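Local atomic coordinates of EreC (Klebsiella pneumoniae, PDB entry 6XCQ), a protein that probably confers macrolide resistance by hydrolysing the lactone ester of erythromycin and related antibiotics. Residues A[149-154]-A[297-302]. The protein carries 1 engineered substitution. Sequence-based numbering, arbitrary orientation.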
loop_
_atom_site.group_PDB
_atom_site.type_symbol
_atom_site.label_atom_id
_atom_site.label_comp_id
_atom_site.label_asym_id
_atom_site.label_seq_id
_atom_site.Cartn_x
_atom_site.Cartn_y
_atom_site.Cartn_z
ATOM N N LYS A 149 -0.029 -7.278 -20.209
ATOM C CA LYS A 149 -0.739 -7.929 -19.119
ATOM C C LYS A 149 0.060 -7.781 -17.833
ATOM O O LYS A 149 1.284 -7.950 -17.829
ATOM C CB LYS A 149 -0.984 -9.418 -19.417
ATOM C CG LYS A 149 -1.838 -9.690 -20.663
ATOM C CD LYS A 149 -3.329 -9.461 -20.390
ATOM C CE LYS A 149 -4.218 -10.206 -21.387
ATOM N NZ LYS A 149 -3.972 -9.784 -22.804
ATOM N N LEU A 150 -0.646 -7.473 -16.747
ATOM C CA LEU A 150 -0.070 -7.289 -15.424
ATOM C C LEU A 150 -0.925 -7.996 -14.387
ATOM O O LEU A 150 -2.154 -7.994 -14.474
ATOM C CB LEU A 150 0.017 -5.811 -15.046
ATOM C CG LEU A 150 0.917 -4.886 -15.855
ATOM C CD1 LEU A 150 0.877 -3.489 -15.238
ATOM C CD2 LEU A 150 2.335 -5.431 -15.892
ATOM N N GLN A 151 -0.268 -8.570 -13.390
ATOM C CA GLN A 151 -0.948 -9.151 -12.244
ATOM C C GLN A 151 -1.171 -8.072 -11.185
ATOM O O GLN A 151 -0.228 -7.389 -10.781
ATOM C CB GLN A 151 -0.109 -10.300 -11.677
ATOM C CG GLN A 151 -0.761 -11.127 -10.570
ATOM C CD GLN A 151 0.152 -12.249 -10.078
ATOM O OE1 GLN A 151 1.147 -12.581 -10.727
ATOM N NE2 GLN A 151 -0.178 -12.830 -8.926
ATOM N N LEU A 152 -2.413 -7.915 -10.744
ATOM C CA LEU A 152 -2.721 -7.079 -9.589
ATOM C C LEU A 152 -2.695 -7.917 -8.322
ATOM O O LEU A 152 -3.230 -9.031 -8.289
ATOM C CB LEU A 152 -4.099 -6.449 -9.728
ATOM C CG LEU A 152 -4.249 -5.047 -10.269
ATOM C CD1 LEU A 152 -5.646 -4.602 -9.948
ATOM C CD2 LEU A 152 -3.239 -4.120 -9.627
ATOM N N VAL A 153 -2.106 -7.350 -7.266
ATOM C CA VAL A 153 -1.918 -8.015 -5.979
ATOM C C VAL A 153 -2.318 -7.045 -4.872
ATOM O O VAL A 153 -1.858 -5.901 -4.860
ATOM C CB VAL A 153 -0.452 -8.456 -5.787
ATOM C CG1 VAL A 153 -0.251 -9.098 -4.413
ATOM C CG2 VAL A 153 -0.012 -9.403 -6.913
ATOM N N GLY A 154 -3.163 -7.493 -3.943
ATOM C CA GLY A 154 -3.418 -6.706 -2.758
ATOM C C GLY A 154 -2.416 -7.145 -1.715
ATOM O O GLY A 154 -2.409 -8.317 -1.323
ATOM N N PRO A 297 8.955 -17.136 -8.813
ATOM C CA PRO A 297 10.287 -16.549 -9.044
ATOM C C PRO A 297 10.368 -15.645 -10.255
ATOM O O PRO A 297 11.338 -14.886 -10.367
ATOM C CB PRO A 297 11.194 -17.780 -9.219
ATOM C CG PRO A 297 10.391 -18.940 -8.691
ATOM C CD PRO A 297 8.966 -18.596 -8.985
ATOM N N ASP A 298 9.403 -15.696 -11.168
ATOM C CA ASP A 298 9.420 -14.799 -12.316
ATOM C C ASP A 298 8.743 -13.458 -12.049
ATOM O O ASP A 298 8.729 -12.610 -12.944
ATOM C CB ASP A 298 8.752 -15.467 -13.519
ATOM C CG ASP A 298 9.724 -16.279 -14.344
ATOM O OD1 ASP A 298 10.763 -16.700 -13.785
ATOM O OD2 ASP A 298 9.454 -16.482 -15.549
ATOM N N VAL A 299 8.175 -13.241 -10.860
ATOM C CA VAL A 299 7.431 -12.007 -10.622
ATOM C C VAL A 299 8.399 -10.846 -10.430
ATOM O O VAL A 299 9.434 -10.968 -9.760
ATOM C CB VAL A 299 6.491 -12.143 -9.412
ATOM C CG1 VAL A 299 6.012 -10.782 -8.980
ATOM C CG2 VAL A 299 5.293 -12.978 -9.770
ATOM N N LYS A 300 8.070 -9.710 -11.031
ATOM C CA LYS A 300 8.740 -8.448 -10.739
ATOM C C LYS A 300 7.638 -7.437 -10.450
ATOM O O LYS A 300 6.869 -7.075 -11.345
ATOM C CB LYS A 300 9.634 -8.023 -11.902
ATOM C CG LYS A 300 10.775 -9.021 -12.159
ATOM C CD LYS A 300 11.532 -8.709 -13.447
ATOM C CE LYS A 300 12.276 -7.413 -13.336
ATOM N NZ LYS A 300 13.256 -7.220 -14.438
ATOM N N ILE A 301 7.521 -7.020 -9.196
ATOM C CA ILE A 301 6.334 -6.329 -8.717
ATOM C C ILE A 301 6.652 -4.855 -8.452
ATOM O O ILE A 301 7.726 -4.511 -7.946
ATOM C CB ILE A 301 5.755 -7.025 -7.463
ATOM C CG1 ILE A 301 4.416 -6.383 -7.072
ATOM C CG2 ILE A 301 6.757 -7.050 -6.322
ATOM C CD1 ILE A 301 3.571 -7.262 -6.168
ATOM N N ILE A 302 5.716 -3.989 -8.828
ATOM C CA ILE A 302 5.768 -2.557 -8.541
ATOM C C ILE A 302 4.827 -2.316 -7.368
ATOM O O ILE A 302 3.632 -2.618 -7.465
ATOM C CB ILE A 302 5.333 -1.733 -9.764
ATOM C CG1 ILE A 302 6.105 -2.151 -11.023
ATOM C CG2 ILE A 302 5.449 -0.240 -9.498
ATOM C CD1 ILE A 302 5.481 -1.554 -12.324
#
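Val153 and Ile301 meet through aliphatic carbon alone: CD1 of Ile301, the far end of its longer branch, lies 4.2 Å from CB of Val153. The Ile301 side chain is extended, with CG1 anti to the backbone N (chi1 -173°) and CD1 anti to CA (chi2 161°), which brings CD1 nearer to strand 151-154, although the bond to CB does not point there. Beside this pair, Gln151 reaches across to Val299 on the same face of the sheet; with CG anti to the backbone N and CD anti to CA, its amide is at full reach, and OE1 comes within 4.3 Å of the Val299 methyl CG2. That second touch is a loose van der Waals approach of a polar atom to a methyl group. No hydrogen bond joins the two segments, whose closest CA atoms, those of Gln151 and Ile301, are 8.6 Å apart. The spacing follows from the sheet order, since 151-154 is an edge strand and 94-97 runs parallel between it and 301-304, so the side chains reach over an intervening strand on one face of the mixed sheet. Gln151 and Val153 make their backbone hydrogen bonds to Asn93, Ile95 and Leu97. Asn93 also holds the other segment, its side chain bonding Lys300 N and Asp298 O. Met292 of helix 279-295, which leads into 297-302, packs against both Val153 and Val299, while Leu152 packs on helix 101-112.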